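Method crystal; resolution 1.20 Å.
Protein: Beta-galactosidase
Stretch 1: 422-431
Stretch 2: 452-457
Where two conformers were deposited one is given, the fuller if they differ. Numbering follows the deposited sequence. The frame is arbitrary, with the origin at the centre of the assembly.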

ATOM      1  N   SER A 422     -36.041  -4.958  -7.258  1.00 13.41           N
ATOM      2  CA  SER A 422     -36.941  -5.407  -6.205  1.00 12.79           C
ATOM      3  C   SER A 422     -37.039  -6.911  -6.248  1.00 12.31           C
ATOM      4  O   SER A 422     -37.167  -7.492  -7.327  1.00 14.72           O
ATOM      5  CB  SER A 422     -38.347  -4.854  -6.463  1.00 15.65           C
ATOM      6  OG  SER A 422     -38.281  -3.413  -6.422  1.00 24.21           O
ATOM      7  N   TYR A 423     -36.968  -7.576  -5.093  1.00 12.17           N
ATOM      8  CA  TYR A 423     -36.956  -9.019  -5.090  1.00 11.62           C
ATOM      9  C   TYR A 423     -37.457  -9.551  -3.752  1.00 11.57           C
ATOM     10  O   TYR A 423     -37.605  -8.791  -2.774  1.00 12.35           O
ATOM     11  CB  TYR A 423     -35.529  -9.517  -5.395  1.00 11.44           C
ATOM     12  CG  TYR A 423     -34.502  -9.320  -4.318  1.00 11.82           C
ATOM     13  CD1 TYR A 423     -33.931  -8.064  -4.135  1.00 11.71           C
ATOM     14  CD2 TYR A 423     -34.082 -10.354  -3.476  1.00 11.39           C
ATOM     15  CE1 TYR A 423     -32.967  -7.846  -3.148  1.00 11.96           C
ATOM     16  CE2 TYR A 423     -33.112 -10.155  -2.492  1.00 11.47           C
ATOM     17  CZ  TYR A 423     -32.564  -8.887  -2.343  1.00 12.00           C
ATOM     18  OH  TYR A 423     -31.634  -8.701  -1.339  1.00 12.27           O
ATOM     19  N   THR A 424     -37.682 -10.860  -3.741  1.00 11.35           N
ATOM     20  CA  THR A 424     -37.895 -11.605  -2.537  1.00 11.46           C
ATOM     21  C   THR A 424     -36.983 -12.824  -2.605  1.00 11.68           C
ATOM     22  O   THR A 424     -36.467 -13.130  -3.691  1.00 12.68           O
ATOM     23  CB  THR A 424     -39.370 -12.047  -2.356  1.00 12.28           C
ATOM     24  OG1 THR A 424     -39.622 -12.944  -3.417  1.00 12.92           O
ATOM     25  CG2 THR A 424     -40.336 -10.849  -2.423  1.00 12.75           C
ATOM     26  N   VAL A 425     -36.789 -13.488  -1.465  1.00 12.01           N
ATOM     27  CA  VAL A 425     -35.966 -14.721  -1.490  1.00 11.68           C
ATOM     28  C   VAL A 425     -36.762 -15.864  -0.896  1.00 12.19           C
ATOM     29  O   VAL A 425     -37.700 -15.691  -0.117  1.00 14.52           O
ATOM     30  CB  VAL A 425     -34.611 -14.574  -0.745  1.00 11.77           C
ATOM     31  CG1 VAL A 425     -33.726 -13.598  -1.498  1.00 15.55           C
ATOM     32  CG2 VAL A 425     -34.862 -14.094   0.657  1.00 14.44           C
ATOM     33  N   LYS A 426     -36.382 -17.076  -1.256  1.00 13.29           N
ATOM     34  CA  LYS A 426     -36.954 -18.290  -0.677  1.00 14.42           C
ATOM     35  C   LYS A 426     -35.748 -19.080  -0.166  1.00 13.49           C
ATOM     36  O   LYS A 426     -34.947 -19.576  -0.990  1.00 14.34           O
ATOM     37  CB  LYS A 426     -37.797 -19.074  -1.700  1.00 18.17           C
ATOM     38  CG  LYS A 426     -38.394 -20.303  -1.061  1.00 22.57           C
ATOM     39  CD  LYS A 426     -39.384 -21.038  -1.960  1.00 24.24           C
ATOM     40  CE  LYS A 426     -40.386 -21.697  -1.006  1.00 34.90           C
ATOM     41  NZ  LYS A 426     -40.201 -21.269   0.429  1.00 53.70           N
ATOM     42  N   LEU A 427     -35.564 -19.154   1.166  1.00 12.86           N
ATOM     43  CA  LEU A 427     -34.306 -19.654   1.728  1.00 13.31           C
ATOM     44  C   LEU A 427     -34.591 -20.852   2.621  1.00 12.99           C
ATOM     45  O   LEU A 427     -35.621 -20.884   3.307  1.00 15.35           O
ATOM     46  CB  LEU A 427     -33.588 -18.583   2.577  1.00 11.44           C
ATOM     47  CG  LEU A 427     -33.255 -17.295   1.826  1.00 10.87           C
ATOM     48  CD1 LEU A 427     -32.562 -16.284   2.724  1.00 13.87           C
ATOM     49  CD2 LEU A 427     -32.389 -17.532   0.595  1.00 14.46           C
ATOM     50  N   PRO A 428     -33.689 -21.789   2.618  1.00 12.83           N
ATOM     51  CA  PRO A 428     -33.808 -22.920   3.539  1.00 13.62           C
ATOM     52  C   PRO A 428     -33.494 -22.492   4.964  1.00 13.25           C
ATOM     53  O   PRO A 428     -32.541 -21.706   5.207  1.00 15.21           O
ATOM     54  CB  PRO A 428     -32.777 -23.921   2.996  1.00 14.52           C
ATOM     55  CG  PRO A 428     -31.733 -23.038   2.364  1.00 14.17           C
ATOM     56  CD  PRO A 428     -32.499 -21.897   1.737  1.00 14.71           C
ATOM     57  N   THR A 429     -34.288 -23.002   5.906  1.00 15.55           N
ATOM     58  CA  THR A 429     -34.043 -22.747   7.308  1.00 15.14           C
ATOM     59  C   THR A 429     -34.360 -24.033   8.096  1.00 18.12           C
ATOM     60  O   THR A 429     -34.979 -24.935   7.553  1.00 17.56           O
ATOM     61  CB  THR A 429     -34.872 -21.617   7.947  1.00 15.24           C
ATOM     62  OG1 THR A 429     -36.212 -22.074   8.135  1.00 18.06           O
ATOM     63  CG2 THR A 429     -34.966 -20.397   7.055  1.00 18.22           C
ATOM     64  N   SER A 430     -33.932 -24.074   9.352  1.00 18.00           N
ATOM     65  CA  SER A 430     -34.336 -25.138  10.279  1.00 18.37           C
ATOM     66  C   SER A 430     -35.842 -25.218  10.478  1.00 20.62           C
ATOM     67  O   SER A 430     -36.342 -26.232  10.973  1.00 25.42           O
ATOM     68  CB  SER A 430     -33.715 -24.913  11.655  1.00 19.05           C
ATOM     69  OG  SER A 430     -34.121 -23.618  12.164  1.00 18.94           O
ATOM     70  N   ALA A 431     -36.599 -24.191  10.088  1.00 19.06           N
ATOM     71  CA  ALA A 431     -38.043 -24.314  10.155  1.00 22.36           C
ATOM     72  C   ALA A 431     -38.651 -24.618   8.783  1.00 23.52           C
ATOM     73  O   ALA A 431     -39.870 -24.524   8.663  1.00 26.53           O
ATOM     74  CB  ALA A 431     -38.595 -23.030  10.784  1.00 22.77           C
ATOM     75  N   ILE A 452     -25.265 -10.032   1.857  1.00  9.62           N
ATOM     76  CA  ILE A 452     -25.256 -11.371   2.409  0.50  9.05           C
ATOM     77  C   ILE A 452     -26.468 -11.504   3.327  1.00 10.19           C
ATOM     78  O   ILE A 452     -26.620 -10.815   4.326  1.00 18.74           O
ATOM     79  CB  ILE A 452     -23.951 -11.697   3.152  0.50 12.36           C
ATOM     80  CG1 ILE A 452     -22.773 -11.041   2.426  0.50 13.72           C
ATOM     81  CG2 ILE A 452     -23.813 -13.206   3.347  0.50 18.58           C
ATOM     82  CD1 ILE A 452     -21.607 -11.935   2.045  0.50 25.79           C
ATOM     83  N   HIS A 453     -27.379 -12.422   2.948  1.00  9.28           N
ATOM     84  CA  HIS A 453     -28.509 -12.798   3.798  1.00  9.41           C
ATOM     85  C   HIS A 453     -28.115 -14.066   4.543  1.00  9.64           C
ATOM     86  O   HIS A 453     -27.287 -14.839   4.052  1.00 11.09           O
ATOM     87  CB  HIS A 453     -29.777 -13.023   3.004  1.00  9.85           C
ATOM     88  CG  HIS A 453     -30.177 -11.863   2.147  1.00 10.56           C
ATOM     89  ND1 HIS A 453     -30.058 -10.531   2.530  1.00 10.59           N
ATOM     90  CD2 HIS A 453     -30.724 -11.817   0.926  1.00 12.91           C
ATOM     91  CE1 HIS A 453     -30.519  -9.734   1.554  1.00 11.12           C
ATOM     92  NE2 HIS A 453     -30.921 -10.505   0.558  1.00 12.07           N
ATOM     93  N   VAL A 454     -28.675 -14.291   5.733  1.00  9.24           N
ATOM     94  CA  VAL A 454     -28.310 -15.466   6.511  1.00  9.30           C
ATOM     95  C   VAL A 454     -29.531 -16.223   7.004  1.00  9.97           C
ATOM     96  O   VAL A 454     -30.613 -15.670   7.177  1.00 10.47           O
ATOM     97  CB  VAL A 454     -27.440 -15.085   7.745  1.00  9.51           C
ATOM     98  CG1 VAL A 454     -26.110 -14.457   7.317  1.00 10.76           C
ATOM     99  CG2 VAL A 454     -28.150 -14.125   8.677  1.00 10.16           C
ATOM    100  N   THR A 455     -29.335 -17.526   7.232  1.00  9.69           N
ATOM    101  CA  THR A 455     -30.333 -18.325   7.948  1.00  9.85           C
ATOM    102  C   THR A 455     -29.655 -19.101   9.092  1.00 10.28           C
ATOM    103  O   THR A 455     -28.458 -19.483   8.992  1.00 10.82           O
ATOM    104  CB  THR A 455     -31.173 -19.271   7.066  1.00 10.71           C
ATOM    105  OG1 THR A 455     -30.339 -20.283   6.519  1.00 12.30           O
ATOM    106  CG2 THR A 455     -31.847 -18.534   5.895  1.00 12.63           C
ATOM    107  N   ASP A 456     -30.401 -19.355  10.160  1.00 10.74           N
ATOM    108  CA  ASP A 456     -29.937 -20.013  11.365  1.00 11.26           C
ATOM    109  C   ASP A 456     -28.567 -19.505  11.784  1.00 10.75           C
ATOM    110  O   ASP A 456     -27.581 -20.246  11.947  1.00 11.92           O
ATOM    111  CB  ASP A 456     -29.883 -21.537  11.160  1.00 12.44           C
ATOM    112  CG  ASP A 456     -31.336 -22.009  11.031  1.00 12.34           C
ATOM    113  OD1 ASP A 456     -32.085 -21.930  12.047  1.00 15.36           O
ATOM    114  OD2 ASP A 456     -31.739 -22.430   9.942  1.00 15.64           O
ATOM    115  N   TYR A 457     -28.497 -18.177  11.933  1.00  9.77           N
ATOM    116  CA  TYR A 457     -27.244 -17.507  12.274  1.00 10.05           C
ATOM    117  C   TYR A 457     -27.162 -17.392  13.777  1.00  9.51           C
ATOM    118  O   TYR A 457     -28.025 -16.732  14.399  1.00 11.35           O
ATOM    119  CB  TYR A 457     -27.241 -16.134  11.596  1.00 10.04           C
ATOM    120  CG  TYR A 457     -25.976 -15.357  11.867  1.00  9.50           C
ATOM    121  CD1 TYR A 457     -25.893 -14.501  12.994  1.00 10.61           C
ATOM    122  CD2 TYR A 457     -24.862 -15.474  11.040  1.00 10.39           C
ATOM    123  CE1 TYR A 457     -24.739 -13.795  13.263  1.00 11.30           C
ATOM    124  CE2 TYR A 457     -23.717 -14.750  11.301  1.00 10.21           C
ATOM    125  CZ  TYR A 457     -23.669 -13.907  12.404  1.00 10.13           C
ATOM    126  OH  TYR A 457     -22.527 -13.200  12.699  1.00 11.74           O
TER

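The polar anchor of this contact is Asp456, whose carboxylate takes hold of Ser430 twice. The hydroxyl OG of Ser430 donates to OD1 of Asp456 at 2.6 Å, and the backbone N of Ser430 donates to OD2 of Asp456 at 2.8 Å, with an N-H...O angle of 159°. One residue thus offers a main-chain and a side-chain donor to the two oxygens of a single carboxylate, an arrangement that restrains the carboxylate's orientation as well as its position. The p rotamer of Ser430 sets its hydroxyl within reach, and Asp456, in the m rotamer, projects its side chain from a corner in the chain where phi and psi are both positive (43/55). OD1 has a further hydrogen bond elsewhere in the structure.

At the other end, OH of Tyr423 and NE2 of His453 lie 2.7 Å apart in a short hydrogen bond. Each approaches the edge of the other's ring, near its plane, as suits a bond between a phenol oxygen and an imidazole nitrogen. The other ring nitrogen, ND1 of His453, is bonded elsewhere in the structure, so both nitrogens of this buried ring are satisfied.

Between these two ends, OG1 of Thr455 donates to the carbonyl O of Pro428 at 2.9 Å. No backbone-to-backbone hydrogen bond joins the stretches, although they run in nearly the same direction, 15° apart end to end. The nearest CA atoms, those of Thr429 and Thr455, are 5.8 Å apart.

The apolar packing follows the alternation of the extended chain. Tyr423, Val425 and Leu427 point toward the second stretch, while Thr424 and Lys426 are out of its reach; across the gap, His453 and Thr455 point toward the first stretch and Val454 points away. CB of Leu427 meets CG2 of Thr455 at 3.7 Å, and that same methyl lies 3.8 Å from CG2 of Thr429. Thr455 therefore works in two chemistries, its hydroxyl tied to a carbonyl and its methyl packed against carbon. The contacts around His453 are looser, with CG1 of Val425 4.2 Å from its CD2 and CD1 of Leu427 4.3 Å from its CB.

Beside Ser430, OG1 of Thr429 accepts a hydrogen bond from N of Ala431 at 2.9 Å, a short link that spans Ser430. The rule: side chains turned inward supply the packing, and directional polar bonds hold both ends and pin the middle.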